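Local coordinates for protein glycosyl hydrolase family 26 (Bacteroides ovatus, PDB 4ZXO) that probably hydrolyses beta-mannosidic bonds in mannans such as galactomannan, as a family 26 beta-mannanase taking part in galactomannan breakdown in a gut bacterium, at residues A[101-106]-A[111-116]; A[162-167]-A[171-176]; A[168-171]-A[176-179]; A[205-210]-A[217-222]. All coordinates share one frame; numbering follows the deposited sequence.

Contact 1. Residues A[101-106]-A[111-116]; sequences SWHVRN and GDSWDV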
loop_
_atom_site.group_PDB
_atom_site.type_symbol
_atom_site.label_atom_id
_atom_site.label_comp_id
_atom_site.label_asym_id
_atom_site.label_seq_id
_atom_site.Cartn_x
_atom_site.Cartn_y
_atom_site.Cartn_z
ATOM N N SER A 101 -4.886 -1.889 -0.710
ATOM C CA SER A 101 -4.525 -3.275 -0.496
ATOM C C SER A 101 -5.781 -4.148 -0.592
ATOM O O SER A 101 -6.891 -3.628 -0.753
ATOM C CB SER A 101 -3.831 -3.450 0.860
ATOM O OG SER A 101 -4.548 -2.758 1.858
ATOM N N TRP A 102 -5.613 -5.462 -0.513
ATOM C CA TRP A 102 -6.751 -6.365 -0.728
ATOM C C TRP A 102 -6.609 -7.576 0.162
ATOM O O TRP A 102 -6.031 -8.615 -0.261
ATOM C CB TRP A 102 -6.804 -6.817 -2.224
ATOM C CG TRP A 102 -8.084 -7.512 -2.604
ATOM C CD1 TRP A 102 -9.301 -7.451 -1.957
ATOM C CD2 TRP A 102 -8.272 -8.350 -3.742
ATOM N NE1 TRP A 102 -10.224 -8.235 -2.630
ATOM C CE2 TRP A 102 -9.617 -8.799 -3.719
ATOM C CE3 TRP A 102 -7.421 -8.798 -4.751
ATOM C CZ2 TRP A 102 -10.151 -9.661 -4.684
ATOM C CZ3 TRP A 102 -7.951 -9.650 -5.742
ATOM C CH2 TRP A 102 -9.329 -10.071 -5.707
ATOM N N HIS A 103 -7.136 -7.468 1.382
ATOM C CA HIS A 103 -7.154 -8.649 2.243
ATOM C C HIS A 103 -8.363 -9.536 1.842
ATOM O O HIS A 103 -9.436 -9.566 2.514
ATOM C CB HIS A 103 -7.223 -8.241 3.726
ATOM C CG HIS A 103 -5.928 -7.740 4.270
ATOM N ND1 HIS A 103 -5.455 -6.460 4.040
ATOM C CD2 HIS A 103 -5.044 -8.323 5.112
ATOM C CE1 HIS A 103 -4.322 -6.290 4.712
ATOM N NE2 HIS A 103 -4.046 -7.411 5.358
ATOM N N VAL A 104 -8.171 -10.240 0.731
ATOM C CA VAL A 104 -9.238 -11.002 0.089
ATOM C C VAL A 104 -9.533 -12.290 0.854
ATOM O O VAL A 104 -8.627 -12.941 1.428
ATOM C CB VAL A 104 -8.825 -11.301 -1.379
ATOM C CG1 VAL A 104 -7.426 -11.972 -1.471
ATOM C CG2 VAL A 104 -9.857 -12.066 -2.205
ATOM N N ARG A 105 -10.820 -12.634 0.864
ATOM C CA ARG A 105 -11.276 -13.855 1.496
ATOM C C ARG A 105 -10.632 -15.093 0.848
ATOM O O ARG A 105 -10.086 -15.053 -0.281
ATOM C CB ARG A 105 -12.812 -13.962 1.370
ATOM C CG ARG A 105 -13.608 -12.828 1.981
ATOM C CD ARG A 105 -13.577 -12.753 3.499
ATOM N NE ARG A 105 -14.219 -13.936 4.111
ATOM C CZ ARG A 105 -14.414 -14.082 5.411
ATOM N NH1 ARG A 105 -14.089 -13.126 6.240
ATOM N NH2 ARG A 105 -14.978 -15.193 5.884
ATOM N N ASN A 106 -10.740 -16.201 1.569
ATOM C CA ASN A 106 -10.212 -17.482 1.109
ATOM C C ASN A 106 -11.267 -18.122 0.205
ATOM O O ASN A 106 -12.347 -18.498 0.709
ATOM C CB ASN A 106 -9.919 -18.344 2.332
ATOM C CG ASN A 106 -9.262 -19.661 2.000
ATOM O OD1 ASN A 106 -9.641 -20.328 1.062
ATOM N ND2 ASN A 106 -8.261 -20.032 2.771
ATOM N N GLY A 111 -13.077 -18.842 4.528
ATOM C CA GLY A 111 -12.483 -18.042 5.611
ATOM C C GLY A 111 -11.890 -16.729 5.167
ATOM O O GLY A 111 -12.067 -16.311 4.004
ATOM N N ASP A 112 -11.152 -16.084 6.072
ATOM C CA ASP A 112 -10.577 -14.793 5.725
ATOM C C ASP A 112 -9.119 -14.930 5.168
ATOM O O ASP A 112 -8.658 -16.042 4.873
ATOM C CB ASP A 112 -10.630 -13.849 6.930
ATOM C CG ASP A 112 -9.860 -14.354 8.130
ATOM O OD1 ASP A 112 -8.935 -15.143 7.965
ATOM O OD2 ASP A 112 -10.192 -13.899 9.251
ATOM N N SER A 113 -8.435 -13.802 4.955
ATOM C CA SER A 113 -7.095 -13.867 4.348
ATOM C C SER A 113 -6.118 -14.698 5.165
ATOM O O SER A 113 -5.165 -15.258 4.623
ATOM C CB SER A 113 -6.472 -12.488 4.214
ATOM O OG SER A 113 -7.279 -11.640 3.429
ATOM N N TRP A 114 -6.326 -14.683 6.492
ATOM C CA TRP A 114 -5.465 -15.325 7.434
ATOM C C TRP A 114 -5.780 -16.805 7.639
ATOM O O TRP A 114 -5.155 -17.468 8.481
ATOM C CB TRP A 114 -5.606 -14.621 8.798
ATOM C CG TRP A 114 -5.194 -13.177 8.764
ATOM C CD1 TRP A 114 -3.965 -12.674 9.094
ATOM C CD2 TRP A 114 -6.016 -12.050 8.406
ATOM N NE1 TRP A 114 -3.974 -11.315 8.958
ATOM C CE2 TRP A 114 -5.206 -10.898 8.541
ATOM C CE3 TRP A 114 -7.340 -11.903 7.947
ATOM C CZ2 TRP A 114 -5.668 -9.598 8.256
ATOM C CZ3 TRP A 114 -7.817 -10.608 7.670
ATOM C CH2 TRP A 114 -6.979 -9.470 7.819
ATOM N N ASP A 115 -6.789 -17.314 6.946
ATOM C CA ASP A 115 -7.083 -18.768 7.037
ATOM C C ASP A 115 -6.077 -19.554 6.196
ATOM O O ASP A 115 -6.189 -19.613 4.980
ATOM C CB ASP A 115 -8.528 -19.016 6.588
ATOM C CG ASP A 115 -8.905 -20.488 6.617
ATOM O OD1 ASP A 115 -8.008 -21.316 6.953
ATOM O OD2 ASP A 115 -10.082 -20.836 6.307
ATOM N N VAL A 116 -5.105 -20.149 6.885
ATOM C CA VAL A 116 -4.036 -20.919 6.268
ATOM C C VAL A 116 -4.150 -22.387 6.620
ATOM O O VAL A 116 -3.150 -23.130 6.600
ATOM C CB VAL A 116 -2.630 -20.314 6.655
ATOM C CG1 VAL A 116 -2.510 -18.869 5.983
ATOM C CG2 VAL A 116 -2.385 -20.288 8.170
HETATM O O HOH W 1 -10.153 -11.459 4.597
#
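N106 N gives its hydrogen to G111 O over 2.8 Å, nearly straight (172°). The guanidinium of R105 lies over the same peptide, with G111 C against one face and NH1 3.6 Å from D112 CB; its doubly bent chain brings NH2 to G110 O. With CG anti to the backbone N (chi1 -175°), N106 carries its amide across to the D115 side chain at about a right angle. ND2 makes a weak bond to D115 O (3.1 Å), while OD1 accepts the N-H of K108, as in an Asx turn, and also that of T109, so asparagine supplies donor and acceptor together. Water 1 ties H103 O to S113 N, 2.9 Å from each. The H103 and W114 rings lie within 20° of parallel but hardly overlap, H103 CD2 meeting W114 CZ2 at 3.4 Å; H103 ND1 is hydrogen-bonded to D64 OD1. Such an irregular loop, with a type I turn from D112 to D115, following strand 97-101, is characteristic of the C-terminal rim of a TIM barrel.

Contact 2. Residues A[162-167]-A[171-176]; sequences RPWHEH and WFWWGK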
loop_
_atom_site.group_PDB
_atom_site.type_symbol
_atom_site.label_atom_id
_atom_site.label_comp_id
_atom_site.label_asym_id
_atom_site.label_seq_id
_atom_site.Cartn_x
_atom_site.Cartn_y
_atom_site.Cartn_z
ATOM N N ARG A 162 -2.028 -2.951 -4.452
ATOM C CA ARG A 162 -0.984 -3.776 -3.821
ATOM C C ARG A 162 -1.578 -5.065 -3.311
ATOM O O ARG A 162 -1.650 -5.276 -2.082
ATOM C CB ARG A 162 -0.358 -2.946 -2.661
ATOM C CG ARG A 162 0.854 -3.543 -2.052
ATOM C CD ARG A 162 1.449 -2.577 -1.030
ATOM N NE ARG A 162 0.554 -2.323 0.088
ATOM C CZ ARG A 162 0.598 -2.997 1.261
ATOM N NH1 ARG A 162 1.428 -4.047 1.416
ATOM N NH2 ARG A 162 -0.247 -2.682 2.252
ATOM N N PRO A 163 -2.019 -5.949 -4.200
ATOM C CA PRO A 163 -2.634 -7.203 -3.768
ATOM C C PRO A 163 -1.532 -8.230 -3.415
ATOM O O PRO A 163 -0.361 -7.999 -3.734
ATOM C CB PRO A 163 -3.404 -7.655 -5.023
ATOM C CG PRO A 163 -2.493 -7.177 -6.150
ATOM C CD PRO A 163 -2.079 -5.787 -5.670
ATOM N N TRP A 164 -1.912 -9.345 -2.809
ATOM C CA TRP A 164 -0.996 -10.502 -2.672
ATOM C C TRP A 164 0.266 -10.125 -1.912
ATOM O O TRP A 164 1.385 -10.562 -2.226
ATOM C CB TRP A 164 -0.601 -11.078 -4.051
ATOM C CG TRP A 164 -1.776 -11.249 -5.004
ATOM C CD1 TRP A 164 -1.897 -10.714 -6.270
ATOM C CD2 TRP A 164 -3.011 -11.943 -4.742
ATOM N NE1 TRP A 164 -3.118 -11.040 -6.808
ATOM C CE2 TRP A 164 -3.826 -11.784 -5.898
ATOM C CE3 TRP A 164 -3.522 -12.654 -3.628
ATOM C CZ2 TRP A 164 -5.094 -12.358 -5.998
ATOM C CZ3 TRP A 164 -4.792 -13.213 -3.732
ATOM C CH2 TRP A 164 -5.563 -13.035 -4.896
ATOM N N HIS A 165 0.092 -9.301 -0.896
ATOM C CA HIS A 165 1.240 -8.764 -0.158
ATOM C C HIS A 165 1.826 -9.768 0.864
ATOM O O HIS A 165 1.210 -10.770 1.226
ATOM C CB HIS A 165 0.820 -7.433 0.509
ATOM C CG HIS A 165 -0.194 -7.566 1.595
ATOM N ND1 HIS A 165 -1.462 -8.086 1.396
ATOM C CD2 HIS A 165 -0.154 -7.133 2.885
ATOM C CE1 HIS A 165 -2.129 -8.018 2.539
ATOM N NE2 HIS A 165 -1.361 -7.426 3.451
ATOM N N GLU A 166 3.026 -9.475 1.319
ATOM C CA GLU A 166 3.642 -10.231 2.420
ATOM C C GLU A 166 3.724 -11.674 2.028
ATOM O O GLU A 166 3.541 -12.602 2.851
ATOM C CB GLU A 166 2.888 -10.023 3.752
ATOM C CG GLU A 166 3.125 -8.589 4.220
ATOM C CD GLU A 166 2.334 -8.119 5.389
ATOM O OE1 GLU A 166 1.761 -8.945 6.095
ATOM O OE2 GLU A 166 2.315 -6.868 5.628
ATOM N N HIS A 167 4.096 -11.904 0.758
ATOM C CA HIS A 167 3.994 -13.271 0.244
ATOM C C HIS A 167 5.162 -14.165 0.617
ATOM O O HIS A 167 5.117 -15.388 0.342
ATOM C CB HIS A 167 3.860 -13.238 -1.275
ATOM C CG HIS A 167 5.097 -12.791 -1.951
ATOM N ND1 HIS A 167 5.398 -11.450 -2.145
ATOM C CD2 HIS A 167 6.130 -13.505 -2.465
ATOM C CE1 HIS A 167 6.572 -11.372 -2.748
ATOM N NE2 HIS A 167 7.040 -12.600 -2.941
ATOM N N TRP A 171 1.334 -16.359 6.552
ATOM C CA TRP A 171 0.151 -16.064 7.338
ATOM C C TRP A 171 -1.068 -15.712 6.488
ATOM O O TRP A 171 -2.165 -15.561 7.042
ATOM C CB TRP A 171 0.426 -14.932 8.322
ATOM C CG TRP A 171 1.095 -13.745 7.739
ATOM C CD1 TRP A 171 0.504 -12.685 7.119
ATOM C CD2 TRP A 171 2.472 -13.442 7.831
ATOM N NE1 TRP A 171 1.461 -11.759 6.747
ATOM C CE2 TRP A 171 2.681 -12.203 7.180
ATOM C CE3 TRP A 171 3.567 -14.119 8.360
ATOM C CZ2 TRP A 171 3.938 -11.565 7.115
ATOM C CZ3 TRP A 171 4.865 -13.472 8.270
ATOM C CH2 TRP A 171 5.015 -12.227 7.630
ATOM N N PHE A 172 -0.894 -15.576 5.163
ATOM C CA PHE A 172 -2.031 -15.429 4.256
ATOM C C PHE A 172 -2.143 -16.655 3.355
ATOM O O PHE A 172 -1.145 -17.371 3.142
ATOM C CB PHE A 172 -1.847 -14.181 3.349
ATOM C CG PHE A 172 -1.842 -12.883 4.102
ATOM C CD1 PHE A 172 -2.816 -12.629 5.069
ATOM C CD2 PHE A 172 -0.899 -11.903 3.820
ATOM C CE1 PHE A 172 -2.858 -11.405 5.712
ATOM C CE2 PHE A 172 -0.915 -10.697 4.471
ATOM C CZ PHE A 172 -1.896 -10.430 5.410
ATOM N N TRP A 173 -3.331 -16.880 2.785
ATOM C CA TRP A 173 -3.509 -18.118 2.030
ATOM C C TRP A 173 -2.744 -18.158 0.702
ATOM O O TRP A 173 -2.625 -19.219 0.087
ATOM C CB TRP A 173 -5.026 -18.385 1.779
ATOM C CG TRP A 173 -5.814 -17.359 1.055
ATOM C CD1 TRP A 173 -6.677 -16.420 1.609
ATOM C CD2 TRP A 173 -5.900 -17.191 -0.369
ATOM N NE1 TRP A 173 -7.254 -15.675 0.610
ATOM C CE2 TRP A 173 -6.802 -16.124 -0.610
ATOM C CE3 TRP A 173 -5.287 -17.832 -1.474
ATOM C CZ2 TRP A 173 -7.146 -15.704 -1.916
ATOM C CZ3 TRP A 173 -5.618 -17.401 -2.781
ATOM C CH2 TRP A 173 -6.542 -16.337 -2.990
ATOM N N TRP A 174 -2.181 -17.009 0.288
ATOM C CA TRP A 174 -1.289 -16.907 -0.882
ATOM C C TRP A 174 0.185 -16.863 -0.475
ATOM O O TRP A 174 1.027 -16.553 -1.304
ATOM C CB TRP A 174 -1.613 -15.665 -1.695
ATOM C CG TRP A 174 -1.522 -14.367 -0.902
ATOM C CD1 TRP A 174 -0.384 -13.633 -0.655
ATOM C CD2 TRP A 174 -2.588 -13.680 -0.246
ATOM N NE1 TRP A 174 -0.678 -12.522 0.106
ATOM C CE2 TRP A 174 -2.027 -12.524 0.381
ATOM C CE3 TRP A 174 -3.955 -13.943 -0.098
ATOM C CZ2 TRP A 174 -2.804 -11.593 1.068
ATOM C CZ3 TRP A 174 -4.738 -13.071 0.672
ATOM C CH2 TRP A 174 -4.146 -11.889 1.229
ATOM N N GLY A 175 0.473 -17.159 0.789
ATOM C CA GLY A 175 1.835 -17.050 1.288
ATOM C C GLY A 175 2.786 -18.201 0.910
ATOM O O GLY A 175 2.401 -19.166 0.199
ATOM N N LYS A 176 4.007 -18.114 1.421
ATOM C CA LYS A 176 5.130 -18.914 0.874
ATOM C C LYS A 176 4.895 -20.434 0.960
ATOM O O LYS A 176 5.140 -21.190 -0.020
ATOM C CB LYS A 176 6.418 -18.513 1.609
ATOM C CG LYS A 176 7.640 -19.220 1.154
ATOM C CD LYS A 176 8.008 -18.813 -0.188
ATOM C CE LYS A 176 9.547 -19.142 -0.472
ATOM N NZ LYS A 176 9.939 -20.589 -0.283
HETATM O O HOH W 2 1.769 -14.296 4.419
HETATM O O HOH W 3 3.843 -16.723 -1.807
#
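W174 enters between W164 and F172, its CG set between the backbone N and the carbonyl carbon (chi1 57°), a crowded position that places the indole with F172 CB over one face and the edge of W164 on the other. CB begins the contact, 4.1 Å from W164 CE3; CG and CD2 follow along the same edge, W164 CE3 being 3.7 Å from W174 CD2. On the pyrrole side the CA of W164 makes a CH-pi contact, 3.8 Å from the centroid of the five-membered ring of W174. Further along, NE1 gives its hydrogen to H165 O, 2.8 Å away and almost straight (169°), with the oxygen close to the indole plane; this holds the ring's rotation and satisfies a buried N-H. At the far rim CZ2 comes 3.8 Å from H165 ND1. Were W174 replaced by an alanine, a gap would probably open between W164 and F172, and H165 O would lose its indole donor.

The six-membered rings of W164 and W174 meet edge-to-face at 79°, and W164 CZ3 also reaches W173 CH2 at 3.7 Å in an offset edge-to-face pair. F172 CE2 lies over one face of H165. At the margin W171 NE1 bonds the anti lone pair of E166 OE1 (2.9 Å), the carboxylate turned steeply to the indole. This aromatic cluster folds the loop that follows strand 159-162, at the barrel end where TIM-barrel glycoside hydrolases carry their substrate cleft.

Contact 3. Residues A[168-171]-A[176-179]; sequences TGSW and KDLC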
loop_
_atom_site.group_PDB
_atom_site.type_symbol
_atom_site.label_atom_id
_atom_site.label_comp_id
_atom_site.label_asym_id
_atom_site.label_seq_id
_atom_site.Cartn_x
_atom_site.Cartn_y
_atom_site.Cartn_z
ATOM N N THR A 168 6.183 -13.596 1.247
ATOM C CA THR A 168 7.267 -14.468 1.724
ATOM C C THR A 168 7.015 -14.979 3.137
ATOM O O THR A 168 7.803 -15.792 3.667
ATOM C CB THR A 168 8.630 -13.746 1.629
ATOM O OG1 THR A 168 8.564 -12.474 2.259
ATOM C CG2 THR A 168 8.987 -13.503 0.158
ATOM N N GLY A 169 5.971 -14.462 3.779
ATOM C CA GLY A 169 5.497 -15.058 5.018
ATOM C C GLY A 169 4.402 -16.048 4.675
ATOM O O GLY A 169 4.014 -16.177 3.516
ATOM N N SER A 170 3.927 -16.759 5.689
ATOM C CA SER A 170 2.935 -17.821 5.459
ATOM C C SER A 170 1.694 -17.624 6.330
ATOM O O SER A 170 1.067 -18.572 6.754
ATOM C CB SER A 170 3.590 -19.180 5.661
ATOM O OG SER A 170 4.567 -19.381 4.615
ATOM N N TRP A 171 1.334 -16.359 6.552
ATOM C CA TRP A 171 0.151 -16.064 7.338
ATOM C C TRP A 171 -1.068 -15.712 6.488
ATOM O O TRP A 171 -2.165 -15.561 7.042
ATOM C CB TRP A 171 0.426 -14.932 8.322
ATOM C CG TRP A 171 1.095 -13.745 7.739
ATOM C CD1 TRP A 171 0.504 -12.685 7.119
ATOM C CD2 TRP A 171 2.472 -13.442 7.831
ATOM N NE1 TRP A 171 1.461 -11.759 6.747
ATOM C CE2 TRP A 171 2.681 -12.203 7.180
ATOM C CE3 TRP A 171 3.567 -14.119 8.360
ATOM C CZ2 TRP A 171 3.938 -11.565 7.115
ATOM C CZ3 TRP A 171 4.865 -13.472 8.270
ATOM C CH2 TRP A 171 5.015 -12.227 7.630
ATOM N N LYS A 176 4.007 -18.114 1.421
ATOM C CA LYS A 176 5.130 -18.914 0.874
ATOM C C LYS A 176 4.895 -20.434 0.960
ATOM O O LYS A 176 5.140 -21.190 -0.020
ATOM C CB LYS A 176 6.418 -18.513 1.609
ATOM C CG LYS A 176 7.640 -19.220 1.154
ATOM C CD LYS A 176 8.008 -18.813 -0.188
ATOM C CE LYS A 176 9.547 -19.142 -0.472
ATOM N NZ LYS A 176 9.939 -20.589 -0.283
ATOM N N ASP A 177 4.408 -20.877 2.122
ATOM C CA ASP A 177 4.198 -22.314 2.349
ATOM C C ASP A 177 2.886 -22.819 1.747
ATOM O O ASP A 177 2.577 -24.007 1.874
ATOM C CB ASP A 177 4.225 -22.634 3.832
ATOM C CG ASP A 177 5.585 -22.501 4.430
ATOM O OD1 ASP A 177 6.584 -22.306 3.691
ATOM O OD2 ASP A 177 5.691 -22.595 5.679
ATOM N N LEU A 178 2.127 -21.938 1.090
ATOM C CA LEU A 178 0.791 -22.298 0.648
ATOM C C LEU A 178 0.679 -22.406 -0.837
ATOM O O LEU A 178 -0.411 -22.653 -1.355
ATOM C CB LEU A 178 -0.209 -21.278 1.176
ATOM C CG LEU A 178 -0.255 -21.465 2.701
ATOM C CD1 LEU A 178 0.629 -20.437 3.432
ATOM C CD2 LEU A 178 -1.655 -21.611 3.236
ATOM N N CYS A 179 1.790 -22.205 -1.551
ATOM C CA CYS A 179 1.754 -22.326 -3.017
ATOM C C CYS A 179 3.162 -22.306 -3.547
ATOM O O CYS A 179 4.082 -21.907 -2.826
ATOM C CB CYS A 179 0.926 -21.182 -3.669
ATOM S SG CYS A 179 1.574 -19.478 -3.320
#
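K176 opens the contact with its backbone: K176 N bonds G169 O at 2.9 Å, fairly straight at 164°. Its CB packs beside S170 OG at 3.6 Å; a long, flexible lysine can keep its CB against this contact while its outer atoms run past E221 and R222. G169 itself has W171 folded over it, and a side chain there would strike CZ3 of that ring.

D177 follows, and D177 N gives its hydrogen to S170 OG, 2.9 Å away with an angle of 151°. The hydroxyl reaches the amide because S170 OG stands beside its own backbone N, opposite the carbonyl carbon (chi1 -67°). Serine fits well, being small enough to fit beside the chain at K176-D177 yet able to accept a bond. The D177 carboxylate carbon CG lies 3.3 Å from S170 OG, in packing contact. Without the hydroxyl of S170, as with an alanine here, D177 N is likely to lose its acceptor and this backbone to be less firmly fixed.

L178 then supplies the apolar part, its CD1 lying 3.9 Å from S170 CB and 3.8 Å from S170 O. On the other arm T168 OG1 is held by E212.

Two successive backbone N-H groups are thus satisfied by a carbonyl and a hydroxyl, which suggests that these two arms are held mainly by neutral, directional bonds, with no salt bridge between them.

Contact 4. Residues A[205-210]-A[217-222]; sequences LAYSPG and EEYLER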
loop_
_atom_site.group_PDB
_atom_site.type_symbol
_atom_site.label_atom_id
_atom_site.label_comp_id
_atom_site.label_asym_id
_atom_site.label_seq_id
_atom_site.Cartn_x
_atom_site.Cartn_y
_atom_site.Cartn_z
ATOM N N LEU A 205 0.805 -1.347 -10.159
ATOM C CA LEU A 205 0.833 -2.516 -9.259
ATOM C C LEU A 205 2.068 -2.528 -8.380
ATOM O O LEU A 205 3.181 -2.339 -8.874
ATOM C CB LEU A 205 0.784 -3.827 -10.101
ATOM C CG LEU A 205 -0.545 -4.016 -10.814
ATOM C CD1 LEU A 205 -0.488 -5.295 -11.672
ATOM C CD2 LEU A 205 -1.757 -4.052 -9.839
ATOM N N ALA A 206 1.908 -2.782 -7.082
ATOM C CA ALA A 206 3.050 -2.794 -6.160
ATOM C C ALA A 206 3.224 -4.194 -5.563
ATOM O O ALA A 206 2.244 -4.836 -5.112
ATOM C CB ALA A 206 2.843 -1.760 -5.000
ATOM N N TYR A 207 4.475 -4.609 -5.542
ATOM C CA TYR A 207 4.931 -5.876 -5.000
ATOM C C TYR A 207 5.456 -5.627 -3.602
ATOM O O TYR A 207 6.192 -4.648 -3.409
ATOM C CB TYR A 207 6.026 -6.384 -5.932
ATOM C CG TYR A 207 6.730 -7.683 -5.658
ATOM C CD1 TYR A 207 6.117 -8.910 -5.962
ATOM C CD2 TYR A 207 8.074 -7.689 -5.225
ATOM C CE1 TYR A 207 6.803 -10.117 -5.800
ATOM C CE2 TYR A 207 8.771 -8.877 -5.048
ATOM C CZ TYR A 207 8.140 -10.101 -5.382
ATOM O OH TYR A 207 8.761 -11.313 -5.228
ATOM N N SER A 208 5.086 -6.437 -2.596
ATOM C CA SER A 208 5.396 -6.009 -1.205
ATOM C C SER A 208 5.549 -7.150 -0.190
ATOM O O SER A 208 4.771 -7.275 0.764
ATOM C CB SER A 208 4.322 -4.986 -0.714
ATOM O OG SER A 208 3.003 -5.520 -0.667
ATOM N N PRO A 209 6.568 -7.972 -0.367
ATOM C CA PRO A 209 6.883 -8.976 0.653
ATOM C C PRO A 209 7.469 -8.312 1.895
ATOM O O PRO A 209 7.833 -7.126 1.862
ATOM C CB PRO A 209 7.947 -9.857 -0.034
ATOM C CG PRO A 209 8.697 -8.862 -0.867
ATOM C CD PRO A 209 7.563 -7.959 -1.463
ATOM N N GLY A 210 7.492 -9.052 2.989
ATOM C CA GLY A 210 8.068 -8.575 4.225
ATOM C C GLY A 210 9.588 -8.715 4.278
ATOM O O GLY A 210 10.280 -8.614 3.251
ATOM N N GLU A 217 18.017 -11.747 -4.649
ATOM C CA GLU A 217 17.609 -13.013 -5.256
ATOM C C GLU A 217 16.344 -13.542 -4.572
ATOM O O GLU A 217 15.364 -13.979 -5.231
ATOM C CB GLU A 217 18.779 -14.054 -5.167
ATOM C CG GLU A 217 18.381 -15.526 -5.406
ATOM C CD GLU A 217 19.574 -16.431 -5.313
ATOM O OE1 GLU A 217 20.594 -16.050 -5.887
ATOM O OE2 GLU A 217 19.525 -17.469 -4.615
ATOM N N GLU A 218 16.363 -13.526 -3.237
ATOM C CA GLU A 218 15.255 -14.047 -2.478
ATOM C C GLU A 218 14.024 -13.156 -2.655
ATOM O O GLU A 218 12.904 -13.624 -2.778
ATOM C CB GLU A 218 15.614 -14.156 -1.000
ATOM C CG GLU A 218 16.669 -15.260 -0.716
ATOM C CD GLU A 218 17.375 -15.010 0.601
ATOM O OE1 GLU A 218 16.690 -14.992 1.684
ATOM O OE2 GLU A 218 18.621 -14.813 0.551
ATOM N N TYR A 219 14.245 -11.845 -2.614
ATOM C CA TYR A 219 13.147 -10.913 -2.761
ATOM C C TYR A 219 12.417 -11.118 -4.054
ATOM O O TYR A 219 11.186 -11.003 -4.083
ATOM C CB TYR A 219 13.712 -9.469 -2.665
ATOM C CG TYR A 219 12.705 -8.357 -2.884
ATOM C CD1 TYR A 219 11.943 -7.850 -1.818
ATOM C CD2 TYR A 219 12.563 -7.777 -4.132
ATOM C CE1 TYR A 219 11.031 -6.807 -2.028
ATOM C CE2 TYR A 219 11.652 -6.769 -4.353
ATOM C CZ TYR A 219 10.880 -6.282 -3.309
ATOM O OH TYR A 219 9.975 -5.274 -3.535
ATOM N N LEU A 220 13.174 -11.387 -5.114
ATOM C CA LEU A 220 12.564 -11.547 -6.435
ATOM C C LEU A 220 12.175 -12.969 -6.794
ATOM O O LEU A 220 11.788 -13.207 -7.950
ATOM C CB LEU A 220 13.516 -11.022 -7.520
ATOM C CG LEU A 220 13.783 -9.512 -7.395
ATOM C CD1 LEU A 220 14.777 -9.078 -8.528
ATOM C CD2 LEU A 220 12.474 -8.735 -7.533
ATOM N N GLU A 221 12.351 -13.950 -5.897
ATOM C CA GLU A 221 12.077 -15.347 -6.268
ATOM C C GLU A 221 10.648 -15.528 -6.802
ATOM O O GLU A 221 10.421 -16.312 -7.715
ATOM C CB GLU A 221 12.278 -16.255 -5.046
ATOM C CG GLU A 221 12.190 -17.728 -5.381
ATOM C CD GLU A 221 11.308 -18.585 -4.488
ATOM O OE1 GLU A 221 10.431 -18.137 -3.694
ATOM O OE2 GLU A 221 11.532 -19.788 -4.576
ATOM N N ARG A 222 9.694 -14.792 -6.219
ATOM C CA ARG A 222 8.300 -14.922 -6.651
ATOM C C ARG A 222 7.786 -13.686 -7.420
ATOM O O ARG A 222 6.545 -13.398 -7.461
ATOM C CB ARG A 222 7.408 -15.203 -5.426
ATOM C CG ARG A 222 7.710 -16.555 -4.853
ATOM C CD ARG A 222 6.773 -17.030 -3.758
ATOM N NE ARG A 222 7.163 -18.426 -3.506
ATOM C CZ ARG A 222 6.330 -19.386 -3.111
ATOM N NH1 ARG A 222 5.034 -19.104 -2.879
ATOM N NH2 ARG A 222 6.792 -20.645 -2.969
#
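Y207 sets the edge of its ring on the face of Y219, the planes at 86° and the centroids 5.2 Å apart, with Y207 CE2 3.6 Å from Y219 CE2. P209 adds a compact, rigid partner: its CG comes within 3.3 Å of Y219 CE1, the pyrrolidine crossing the aromatic side chain at about a right angle. L220 CD2 touches more loosely, 4.5 Å from Y207 CE2. Both tyrosines carry CG anti to the backbone N (chi1 180° and 176°), and the two side chains run antiparallel, side by side, each phenol heading for the other's part of the fold. Outward from this core Y207 OH gives its hydrogen to Y219 O, 2.7 Å away and in the carbonyl plane, satisfying the backbone carbonyl of Y219; the hydroxyl of Y219 bonds G233 O instead. Tyrosine therefore serves twice, as apolar ring and polar tip. At the polar edge R222 NE forms a salt bridge with its sequence neighbour through E221 OE1, 3.3 Å away and near the guanidinium plane, and R222 NH1 bonds C179 O. Strand 203-207 and helix 216-219 are so joined within one beta-alpha-beta unit of the TIM barrel.

In the fold
Contacts 1 to 3 form one patchwork of loops beyond the barrel strands. Contacts 1 and 2 have centres about 9 Å apart and meet where S113 O lies 3.1 Å from W173 N, a probable hydrogen bond. Contacts 2 and 3 share W171 and K176, with centres about 7 Å apart. Contact 4 joins contact 2 through E166 N and S208 O (2.9 Å) and packs on contact 3 where K176 CD lies 3.4 Å from R222 CZ, but stays about 7 Å from contact 1 at the nearest atoms. R162, salt-bridged to D235 and E270, bonds S208 OG in a polar cluster consistent with the active-site end of the barrel. The potassium ion is bound elsewhere, by S328, S330 and I333.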